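Local coordinates for protein HTH-type transcriptional regulator yiaJ (Escherichia coli, PDB 1YSQ) that represses transcription of the yiaKLMNOPQRS operon, which may serve 2,3-diketo-L-gulonate utilization, here as the C-terminal IclR-type domain without the DNA-binding part, at residues G70-Y73 with M74-H78; D80-K83 with S84-S88; E87-Q90 with H91-Q94; P105-F108 with D109-H113; L169-T172 with A173-I176. One frame throughout, in Å; residues are numbered along the deposited sequence.

Interaction 1: G70-Y73 with M74-H78; sequences GKIY and MAFGH
Phe76 has its CG anti to its own carbonyl carbon (chi1 -76°), which carries the benzyl group back along the chain toward Ile72, one turn earlier. The contact is the C-terminal turn of helix 68-75 and the residues that follow it, in the IclR C-terminal domain, a member of the GAF clan. Ile72 O lies at the edge of the Phe76 ring and in its plane, with CD2 of Phe76 at 3.5 Å from Ile72 O. The same carbonyl takes the backbone bond from Phe76 N (3.1 Å, nearly in line with the carbonyl), so Ile72 O meets both the amide and the ring border of one residue. Ile72 CG2 is 4.4 Å from Phe76 CD2, a loose apolar touch; the Phe76 ring also meets the ring of Phe138 edge to face. Two further backbone bonds complete the helical turns, Met74 N to Gly70 O and Ala75 N to Lys71 O, the latter short at 2.8 Å. The other side chains diverge. Lys71 sends NZ to Glu110, Glu125 and the carbonyl of Met121, while Ile72 meets Ala134 and Pro136 of strand 130-137. Tyr73 OH bonds Ser32 OG, and its side chain lies about 3 Å from a bound phosphate, probably from the crystallisation liquor. Ala75 CB sits 3.3 Å from Lys71 O, beside the bond made by its own amide.

Interaction 2: D80-K83 with S84-S88; sequences DYVK and SYWES
Ser84 grips the carbonyl of Asp80 with two donors: Ser84 N reaches Asp80 O at 3.0 Å, and Ser84 OG reaches Asp80 O at 3.1 Å from the opposite face of the carbonyl plane. The hydroxyl can do this because OG stands anti to the serine's carbonyl carbon (chi1 -52°), beside its own N. One turn on, the pattern recurs, with Ser88 N and Ser88 OG both donating to Ser84 O, again from opposite faces. A third link on the solvent side is made by a water that donates to Lys83 O (2.7 Å) and to Glu87 OE2 (3.1 Å). Glu87 is extended beyond CG and crosses Lys83; OE2 of Glu87 lies 3.4 Å from Lys83 CG, against the methylene part of the lysine. The ammonium group stays beyond salt-bridge range, so the pair is joined by water and aliphatic contact, with at most a weak electrostatic pull. Away from these polar groups the contacts turn apolar. Tyr81 CE2 meets Tyr85 CD1 at 3.8 Å, the rings slanting across each other, and their hydroxyls part, Tyr81 OH to Asp36 and Tyr85 OH weakly to the amide of Tyr65. Val82 and Trp86 run side by side, Val82 CG1 to Trp86 CE3 4.1 Å, while Trp86 NE1 bonds Thr102 O. Serines, lysine and glutamate outward, with valine and tryptophan turned to helix 104-117, make this an amphipathic surface helix.

Interaction 3: E87-Q90 with H91-Q94; sequences ESHQ and HEIQ
His89, the first residue past helix 79-88 to leave helical backbone angles, accepts a hydrogen bond from Ile93 N at 2.9 Å, the donor almost in line with the carbonyl (175° at the oxygen). This closes a single alpha-type turn in the loop that leads out of the helix. Ile93 folds back over the turn, its CD1 3.9 Å from His89 CB, and then packs on Tyr85 and Trp86. Glu92, bent at chi2 (99°), crosses the imidazole: its OE2 is 3.6 Å from His89 CD2, with carboxylate and ring planes 28° apart. The ring is anchored at both nitrogens. ND1 donates to Ser88 OG at 2.9 Å and also bonds Tyr85 O, NE2 pairs with Asp37 OD2, and the ring stacks on Tyr85. Exchanging His89 for an alanine removes the imidazole, and would probably leave Asp37 OD2 without its mate and Tyr85 without its stacking partner. Glu92 OE1 takes a water at 2.7 Å, which in turn accepts from His91 N. A second water spans the turn, donating to Gln90 O at 2.6 Å and to Ile93 O at 2.7 Å.

Interaction 4: P105-F108 with D109-H113; sequences PAMF and DELAH
Asp109 lays one face of its carboxylate over the carbonyl of Pro105: Pro105 O stands 3.6 Å from Asp109 CG, almost perpendicular to the carboxylate plane, with both carboxylate oxygens a little farther off. No bond joins these acceptors; the carbonyl is instead taken by Asp109 N at 3.1 Å. The Phe108 ring turns to helix 79-88, against Pro79 and Val82, and the Glu110 carboxylate leads away toward Lys71. The apolar core of the contact is Met107 with Leu111. Met107 CG is anti to the backbone N (chi1 -177°), and bends at chi2 and chi3 carry the thioether obliquely across the leucine, placing SD 3.8 Å from Leu111 CG and CG of Met107 3.9 Å from Leu111 CD1. Leu111 also lies close over the backbone, its CG 3.2 Å from Met107 O, which accepts from Leu111 N at 2.7 Å. Trimming Leu111 to an alanine removes the branched end and is likely to open a gap beside Met107 SD, next to Val82 and Met74, with the thioether less firmly held. Ala112 N to Phe108 O, 2.9 Å, continues the regular turns. Both segments lie on helix 104-117, which packs on helix 68-75 through Leu111 on Met74 and Ala75, and on helix 79-88 through Met107 on Trp86 and Leu111 on Val82.

Interaction 5: L169-T172 with A173-I176; sequences LRET and AQAI
Helix 162-182, the long C-terminal helix of the domain, carries this contact, in which Arg170 meets Gln174 and Thr172 meets Ile176, one turn ahead. On the outer side Arg170 and Gln174 run alongside each other, pointing the same way: Arg170 CG lies 3.8 Å from Gln174 CD, and Gln174 NE2 comes to the edge of the guanidinium, near its plane, with the two flat groups 67° apart. A water in the guanidinium plane joins them, accepting from Arg170 NE at 3.2 Å and donating to Gln174 OE1 at 2.8 Å. Because Arg170 bends at chi3 (56°), its NE is turned toward this water. Glu171 crosses the same glutamine obliquely, and Gln174 OE1 stands 3.5 Å from Glu171 CA, so the amide rests across two residues. On the inner side Thr172 and Ile176 lie side by side, with Thr172 CG2 4.2 Å from Ile176 CD1 and Ile176 CG1 3.4 Å from Thr172 O. The threonine hydroxyl turns back down the helix to Pro168 O. Four backbone bonds run through the stretch, that from Ile176 N to Thr172 O being nearly straight at 174°. Leu169, Ala173 and Ile176 face strand 130-137, and Thr172, Ala175 and Ile176 meet helix 8-25. This is the terminal helix pair laid on an antiparallel sheet, as in GAF-type domains.

In the fold
Interaction 1 is the most buried, interactions 2, 4 and 5 are partly buried, and interaction 3 lies at the surface. Helices 68-75, 79-88 and 104-117 pack on one another: a salt bridge from Lys71 to Glu110 ties interaction 1 to interaction 4, while Val82, Trp86, Met107 and Leu111 interlock interactions 2 and 4. Interaction 3 prolongs interaction 2 into a loop, Ile93 packing on Tyr85 and Trp86, and there water and polar side chains do more of the joining. Interaction 5 stands apart, its centre about 30 Å from that of interaction 2, on the opposite side of the chain's centre. Ile72 and Ala173 touch neighbouring residues of strand 130-137, which separates the two helix groups.

Interaction 1: G70-Y73 with M74-H78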
# COMPACT_ATOMS: atom_id res chain seq x y z
N GLY A 70 -1.91 3.10 -3.28
CA GLY A 70 -2.30 4.17 -4.20
C GLY A 70 -2.82 5.41 -3.47
O GLY A 70 -2.50 6.54 -3.84
N LYS A 71 -3.59 5.20 -2.40
CA LYS A 71 -4.09 6.32 -1.60
C LYS A 71 -2.94 7.05 -0.90
O LYS A 71 -2.94 8.29 -0.80
CB LYS A 71 -5.16 5.86 -0.60
CG LYS A 71 -6.47 5.48 -1.30
CD LYS A 71 -7.60 5.21 -0.28
CE LYS A 71 -7.29 3.97 0.57
NZ LYS A 71 -8.39 3.61 1.52
N ILE A 72 -1.93 6.30 -0.46
CA ILE A 72 -0.71 6.92 0.10
C ILE A 72 -0.05 7.83 -0.94
O ILE A 72 0.29 8.97 -0.64
CB ILE A 72 0.25 5.82 0.59
CG1 ILE A 72 -0.27 5.23 1.89
CG2 ILE A 72 1.70 6.35 0.77
CD1 ILE A 72 0.40 3.95 2.28
N TYR A 73 0.10 7.34 -2.17
CA TYR A 73 0.69 8.18 -3.22
C TYR A 73 -0.09 9.47 -3.40
O TYR A 73 0.49 10.54 -3.46
CB TYR A 73 0.77 7.42 -4.55
CG TYR A 73 1.69 6.21 -4.50
CD1 TYR A 73 2.95 6.30 -3.90
CD2 TYR A 73 1.31 4.99 -5.08
CE1 TYR A 73 3.82 5.19 -3.87
CE2 TYR A 73 2.17 3.87 -5.05
CZ TYR A 73 3.42 3.98 -4.45
OH TYR A 73 4.27 2.89 -4.43
N MET A 74 -1.42 9.38 -3.47
CA MET A 74 -2.23 10.62 -3.59
C MET A 74 -2.13 11.51 -2.34
O MET A 74 -2.08 12.75 -2.46
CB MET A 74 -3.69 10.31 -3.92
CG MET A 74 -3.90 9.84 -5.39
SD MET A 74 -5.63 9.86 -6.03
CE MET A 74 -6.34 8.88 -4.92
N ALA A 75 -2.10 10.90 -1.16
CA ALA A 75 -2.06 11.66 0.10
C ALA A 75 -0.81 12.51 0.21
O ALA A 75 -0.84 13.58 0.82
CB ALA A 75 -2.18 10.72 1.30
N PHE A 76 0.30 12.03 -0.35
CA PHE A 76 1.55 12.80 -0.34
C PHE A 76 1.81 13.61 -1.62
O PHE A 76 2.84 14.30 -1.73
CB PHE A 76 2.71 11.87 -0.01
CG PHE A 76 2.76 11.52 1.45
CD1 PHE A 76 3.64 12.20 2.30
CD2 PHE A 76 1.92 10.53 1.98
CE1 PHE A 76 3.69 11.89 3.68
CE2 PHE A 76 1.95 10.21 3.33
CZ PHE A 76 2.83 10.90 4.19
N GLY A 77 0.86 13.55 -2.55
CA GLY A 77 0.89 14.37 -3.76
C GLY A 77 0.18 15.71 -3.58
O GLY A 77 -0.18 16.10 -2.46
N HIS A 78 0.00 16.42 -4.69
CA HIS A 78 -0.70 17.71 -4.70
C HIS A 78 -2.22 17.51 -4.73
O HIS A 78 -2.70 16.59 -5.41
CB HIS A 78 -0.25 18.53 -5.90
CG HIS A 78 -0.51 19.99 -5.76
ND1 HIS A 78 -1.73 20.55 -6.06
CD2 HIS A 78 0.27 21.00 -5.31
CE1 HIS A 78 -1.68 21.86 -5.82
NE2 HIS A 78 -0.48 22.15 -5.37

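Interaction 2: D80-K83 with S84-S88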
# COMPACT_ATOMS: atom_id res chain seq x y z
N ASP A 80 -4.42 19.20 -6.30
CA ASP A 80 -4.92 19.39 -7.66
C ASP A 80 -4.92 18.06 -8.42
O ASP A 80 -5.74 17.85 -9.31
CB ASP A 80 -4.09 20.42 -8.44
CG ASP A 80 -4.29 21.85 -7.95
OD1 ASP A 80 -5.18 22.10 -7.10
OD2 ASP A 80 -3.59 22.79 -8.37
N TYR A 81 -3.99 17.17 -8.06
CA TYR A 81 -3.94 15.87 -8.72
C TYR A 81 -5.26 15.11 -8.53
O TYR A 81 -5.80 14.52 -9.48
CB TYR A 81 -2.76 15.02 -8.22
CG TYR A 81 -2.59 13.73 -9.00
CD1 TYR A 81 -1.59 13.61 -9.98
CD2 TYR A 81 -3.45 12.64 -8.80
CE1 TYR A 81 -1.44 12.44 -10.72
CE2 TYR A 81 -3.33 11.46 -9.55
CZ TYR A 81 -2.31 11.37 -10.50
OH TYR A 81 -2.16 10.22 -11.24
N VAL A 82 -5.78 15.15 -7.29
CA VAL A 82 -6.94 14.36 -6.89
C VAL A 82 -8.20 14.87 -7.61
O VAL A 82 -8.97 14.08 -8.15
CB VAL A 82 -7.18 14.40 -5.34
CG1 VAL A 82 -8.23 13.38 -4.92
CG2 VAL A 82 -5.87 14.20 -4.58
N LYS A 83 -8.37 16.19 -7.62
CA LYS A 83 -9.44 16.82 -8.39
C LYS A 83 -9.39 16.43 -9.88
O LYS A 83 -10.40 15.96 -10.41
CB LYS A 83 -9.43 18.35 -8.22
CG LYS A 83 -10.65 19.03 -8.85
CD LYS A 83 -11.16 20.21 -8.05
CE LYS A 83 -11.87 21.22 -8.96
NZ LYS A 83 -11.06 22.46 -9.14
N SER A 84 -8.23 16.58 -10.52
CA SER A 84 -8.11 16.25 -11.95
C SER A 84 -8.25 14.74 -12.18
O SER A 84 -8.81 14.32 -13.19
CB SER A 84 -6.77 16.74 -12.54
OG SER A 84 -6.58 18.12 -12.25
N TYR A 85 -7.75 13.94 -11.25
CA TYR A 85 -7.90 12.49 -11.30
C TYR A 85 -9.38 12.12 -11.32
O TYR A 85 -9.80 11.33 -12.15
CB TYR A 85 -7.17 11.84 -10.11
CG TYR A 85 -7.31 10.33 -10.00
CD1 TYR A 85 -6.37 9.48 -10.59
CD2 TYR A 85 -8.37 9.76 -9.28
CE1 TYR A 85 -6.50 8.09 -10.48
CE2 TYR A 85 -8.50 8.37 -9.18
CZ TYR A 85 -7.57 7.55 -9.76
OH TYR A 85 -7.71 6.18 -9.63
N TRP A 86 -10.17 12.70 -10.41
CA TRP A 86 -11.61 12.44 -10.37
C TRP A 86 -12.29 12.87 -11.67
O TRP A 86 -13.18 12.17 -12.17
CB TRP A 86 -12.28 13.11 -9.15
CG TRP A 86 -12.93 12.10 -8.25
CD1 TRP A 86 -14.27 11.82 -8.15
CD2 TRP A 86 -12.27 11.22 -7.34
NE1 TRP A 86 -14.48 10.81 -7.24
CE2 TRP A 86 -13.27 10.43 -6.71
CE3 TRP A 86 -10.92 11.03 -6.97
CZ2 TRP A 86 -12.97 9.45 -5.75
CZ3 TRP A 86 -10.63 10.05 -6.01
CH2 TRP A 86 -11.64 9.28 -5.42
N GLU A 87 -11.87 14.00 -12.22
CA GLU A 87 -12.46 14.51 -13.45
C GLU A 87 -12.19 13.56 -14.62
O GLU A 87 -13.10 13.27 -15.42
CB GLU A 87 -11.96 15.92 -13.75
CG GLU A 87 -12.65 16.99 -12.93
CD GLU A 87 -11.87 18.30 -12.86
OE1 GLU A 87 -11.02 18.56 -13.73
OE2 GLU A 87 -12.13 19.08 -11.91
N SER A 88 -10.96 13.06 -14.69
CA SER A 88 -10.47 12.28 -15.83
C SER A 88 -10.64 10.76 -15.69
O SER A 88 -10.42 10.03 -16.66
CB SER A 88 -8.99 12.60 -16.06
OG SER A 88 -8.23 12.14 -14.94
O HOH W 1 -12.86 16.99 -9.80

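Interaction 3: E87-Q90 with H91-Q94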
# COMPACT_ATOMS: atom_id res chain seq x y z
N GLU A 87 -11.87 14.00 -12.22
CA GLU A 87 -12.46 14.51 -13.45
C GLU A 87 -12.19 13.56 -14.62
O GLU A 87 -13.10 13.27 -15.42
CB GLU A 87 -11.96 15.92 -13.75
CG GLU A 87 -12.65 16.99 -12.93
CD GLU A 87 -11.87 18.30 -12.86
OE1 GLU A 87 -11.02 18.56 -13.73
OE2 GLU A 87 -12.13 19.08 -11.91
N SER A 88 -10.96 13.06 -14.69
CA SER A 88 -10.47 12.28 -15.83
C SER A 88 -10.64 10.76 -15.69
O SER A 88 -10.42 10.03 -16.66
CB SER A 88 -8.99 12.60 -16.06
OG SER A 88 -8.23 12.14 -14.94
N HIS A 89 -11.00 10.27 -14.50
CA HIS A 89 -11.17 8.83 -14.26
C HIS A 89 -12.61 8.46 -13.87
O HIS A 89 -12.85 7.45 -13.19
CB HIS A 89 -10.18 8.31 -13.19
CG HIS A 89 -8.74 8.36 -13.62
ND1 HIS A 89 -8.04 9.55 -13.76
CD2 HIS A 89 -7.87 7.38 -13.95
CE1 HIS A 89 -6.81 9.29 -14.16
NE2 HIS A 89 -6.68 7.98 -14.28
N GLN A 90 -13.56 9.26 -14.34
CA GLN A 90 -14.98 9.10 -13.98
C GLN A 90 -15.49 7.69 -14.27
O GLN A 90 -16.25 7.13 -13.48
CB GLN A 90 -15.86 10.15 -14.66
CG GLN A 90 -16.06 11.41 -13.84
CD GLN A 90 -16.59 11.13 -12.43
OE1 GLN A 90 -17.79 10.89 -12.25
NE2 GLN A 90 -15.69 11.16 -11.43
N HIS A 91 -15.05 7.12 -15.38
CA HIS A 91 -15.48 5.80 -15.79
C HIS A 91 -14.82 4.70 -14.95
O HIS A 91 -15.44 3.69 -14.62
CB HIS A 91 -15.17 5.61 -17.27
CG HIS A 91 -15.59 4.28 -17.81
ND1 HIS A 91 -14.69 3.28 -18.09
CD2 HIS A 91 -16.82 3.79 -18.11
CE1 HIS A 91 -15.35 2.23 -18.54
NE2 HIS A 91 -16.64 2.51 -18.56
N GLU A 92 -13.56 4.92 -14.61
CA GLU A 92 -12.76 3.94 -13.88
C GLU A 92 -13.07 3.89 -12.38
O GLU A 92 -12.91 2.84 -11.75
CB GLU A 92 -11.26 4.20 -14.12
CG GLU A 92 -10.87 4.15 -15.59
CD GLU A 92 -10.75 5.51 -16.25
OE1 GLU A 92 -11.76 6.25 -16.32
OE2 GLU A 92 -9.63 5.84 -16.70
N ILE A 93 -13.51 5.02 -11.81
CA ILE A 93 -13.89 5.06 -10.39
C ILE A 93 -15.28 4.43 -10.19
O ILE A 93 -16.30 5.03 -10.51
CB ILE A 93 -13.82 6.50 -9.80
CG1 ILE A 93 -12.38 7.05 -9.86
CG2 ILE A 93 -14.35 6.52 -8.35
CD1 ILE A 93 -12.29 8.57 -9.97
N GLN A 94 -15.30 3.22 -9.65
CA GLN A 94 -16.52 2.44 -9.55
C GLN A 94 -16.66 1.83 -8.16
O GLN A 94 -15.65 1.51 -7.52
CB GLN A 94 -16.53 1.33 -10.62
CG GLN A 94 -16.62 1.84 -12.08
CD GLN A 94 -17.95 2.51 -12.40
OE1 GLN A 94 -18.99 2.10 -11.90
NE2 GLN A 94 -17.92 3.54 -13.24
O HOH W 2 -13.15 8.23 -17.53
O HOH W 3 -17.51 7.33 -11.22

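Interaction 4: P105-F108 with D109-H113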
# COMPACT_ATOMS: atom_id res chain seq x y z
N PRO A 105 -15.13 14.47 -2.04
CA PRO A 105 -15.03 15.01 -0.68
C PRO A 105 -14.60 13.95 0.33
O PRO A 105 -13.73 14.22 1.15
CB PRO A 105 -16.44 15.54 -0.40
CG PRO A 105 -16.98 15.85 -1.79
CD PRO A 105 -16.46 14.73 -2.64
N ALA A 106 -15.22 12.76 0.26
CA ALA A 106 -14.84 11.63 1.10
C ALA A 106 -13.38 11.24 0.89
O ALA A 106 -12.69 10.93 1.86
CB ALA A 106 -15.76 10.43 0.82
N MET A 107 -12.91 11.29 -0.36
CA MET A 107 -11.51 10.95 -0.61
C MET A 107 -10.55 11.96 0.04
O MET A 107 -9.54 11.57 0.64
CB MET A 107 -11.20 10.78 -2.10
CG MET A 107 -9.72 10.35 -2.35
SD MET A 107 -9.10 8.82 -1.53
CE MET A 107 -9.76 7.62 -2.65
N PHE A 108 -10.87 13.24 -0.07
CA PHE A 108 -10.01 14.27 0.53
C PHE A 108 -9.92 14.09 2.05
O PHE A 108 -8.86 14.27 2.64
CB PHE A 108 -10.52 15.69 0.18
CG PHE A 108 -9.94 16.24 -1.09
CD1 PHE A 108 -8.57 16.32 -1.26
CD2 PHE A 108 -10.77 16.68 -2.11
CE1 PHE A 108 -8.03 16.84 -2.44
CE2 PHE A 108 -10.24 17.19 -3.30
CZ PHE A 108 -8.87 17.27 -3.46
N ASP A 109 -11.05 13.72 2.67
CA ASP A 109 -11.08 13.48 4.11
C ASP A 109 -10.15 12.33 4.45
O ASP A 109 -9.35 12.41 5.38
CB ASP A 109 -12.50 13.13 4.55
CG ASP A 109 -13.39 14.36 4.70
OD1 ASP A 109 -12.88 15.51 4.61
OD2 ASP A 109 -14.62 14.25 4.91
N GLU A 110 -10.28 11.25 3.68
CA GLU A 110 -9.41 10.08 3.82
C GLU A 110 -7.94 10.45 3.63
O GLU A 110 -7.08 10.04 4.41
CB GLU A 110 -9.82 9.02 2.79
CG GLU A 110 -8.83 7.86 2.68
CD GLU A 110 -9.16 6.70 3.60
OE1 GLU A 110 -9.99 6.88 4.52
OE2 GLU A 110 -8.60 5.59 3.42
N LEU A 111 -7.65 11.22 2.58
CA LEU A 111 -6.29 11.56 2.24
C LEU A 111 -5.63 12.44 3.30
O LEU A 111 -4.45 12.31 3.54
CB LEU A 111 -6.21 12.22 0.86
CG LEU A 111 -6.52 11.33 -0.35
CD1 LEU A 111 -6.36 12.15 -1.63
CD2 LEU A 111 -5.63 10.08 -0.38
N ALA A 112 -6.41 13.33 3.91
CA ALA A 112 -5.90 14.14 5.02
C ALA A 112 -5.45 13.26 6.19
O ALA A 112 -4.38 13.48 6.73
CB ALA A 112 -6.94 15.16 5.47
N HIS A 113 -6.25 12.25 6.57
CA HIS A 113 -5.86 11.32 7.62
C HIS A 113 -4.58 10.56 7.27
O HIS A 113 -3.73 10.35 8.14
CB HIS A 113 -6.97 10.32 7.96
CG HIS A 113 -8.21 10.94 8.53
ND1 HIS A 113 -8.18 11.91 9.51
CD2 HIS A 113 -9.52 10.72 8.26
CE1 HIS A 113 -9.42 12.27 9.82
NE2 HIS A 113 -10.25 11.56 9.07

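Interaction 5: L169-T172 with A173-I176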
# COMPACT_ATOMS: atom_id res chain seq x y z
N LEU A 169 5.45 -3.21 10.18
CA LEU A 169 5.28 -2.76 8.80
C LEU A 169 6.02 -1.43 8.60
O LEU A 169 6.77 -1.25 7.63
CB LEU A 169 3.79 -2.57 8.47
CG LEU A 169 3.48 -1.90 7.12
CD1 LEU A 169 4.07 -2.66 5.94
CD2 LEU A 169 1.98 -1.75 6.98
N ARG A 170 5.82 -0.51 9.54
CA ARG A 170 6.49 0.77 9.43
C ARG A 170 8.01 0.63 9.62
O ARG A 170 8.81 1.25 8.89
CB ARG A 170 5.91 1.79 10.41
CG ARG A 170 6.71 3.11 10.43
CD ARG A 170 6.15 4.13 11.40
NE ARG A 170 6.06 3.58 12.76
CZ ARG A 170 4.92 3.33 13.40
NH1 ARG A 170 3.74 3.60 12.82
NH2 ARG A 170 4.96 2.83 14.62
N GLU A 171 8.42 -0.22 10.56
CA GLU A 171 9.85 -0.46 10.78
C GLU A 171 10.52 -0.98 9.50
O GLU A 171 11.65 -0.62 9.18
CB GLU A 171 10.07 -1.41 11.95
CG GLU A 171 9.83 -0.75 13.30
CD GLU A 171 9.70 -1.74 14.44
OE1 GLU A 171 9.78 -2.96 14.20
OE2 GLU A 171 9.50 -1.29 15.59
N THR A 172 9.79 -1.84 8.78
CA THR A 172 10.24 -2.38 7.50
C THR A 172 10.43 -1.27 6.46
O THR A 172 11.50 -1.17 5.86
CB THR A 172 9.25 -3.46 7.02
OG1 THR A 172 9.26 -4.57 7.96
CG2 THR A 172 9.68 -4.08 5.68
N ALA A 173 9.40 -0.42 6.27
CA ALA A 173 9.49 0.72 5.35
C ALA A 173 10.63 1.67 5.74
O ALA A 173 11.34 2.15 4.87
CB ALA A 173 8.17 1.48 5.28
N GLN A 174 10.79 1.94 7.03
CA GLN A 174 11.84 2.83 7.50
C GLN A 174 13.23 2.31 7.12
O GLN A 174 14.07 3.08 6.66
CB GLN A 174 11.77 3.01 9.02
CG GLN A 174 10.67 3.98 9.49
CD GLN A 174 10.43 3.90 11.01
OE1 GLN A 174 10.71 2.87 11.64
NE2 GLN A 174 9.93 4.99 11.58
N ALA A 175 13.46 1.01 7.30
CA ALA A 175 14.74 0.38 6.97
C ALA A 175 15.05 0.50 5.47
O ALA A 175 16.16 0.89 5.08
CB ALA A 175 14.75 -1.07 7.42
N ILE A 176 14.05 0.18 4.63
CA ILE A 176 14.16 0.36 3.18
C ILE A 176 14.46 1.82 2.81
O ILE A 176 15.36 2.10 2.03
CB ILE A 176 12.87 -0.14 2.46
CG1 ILE A 176 12.65 -1.64 2.74
CG2 ILE A 176 12.93 0.17 0.94
CD1 ILE A 176 11.25 -2.17 2.34
O HOH W 4 9.02 2.88 13.84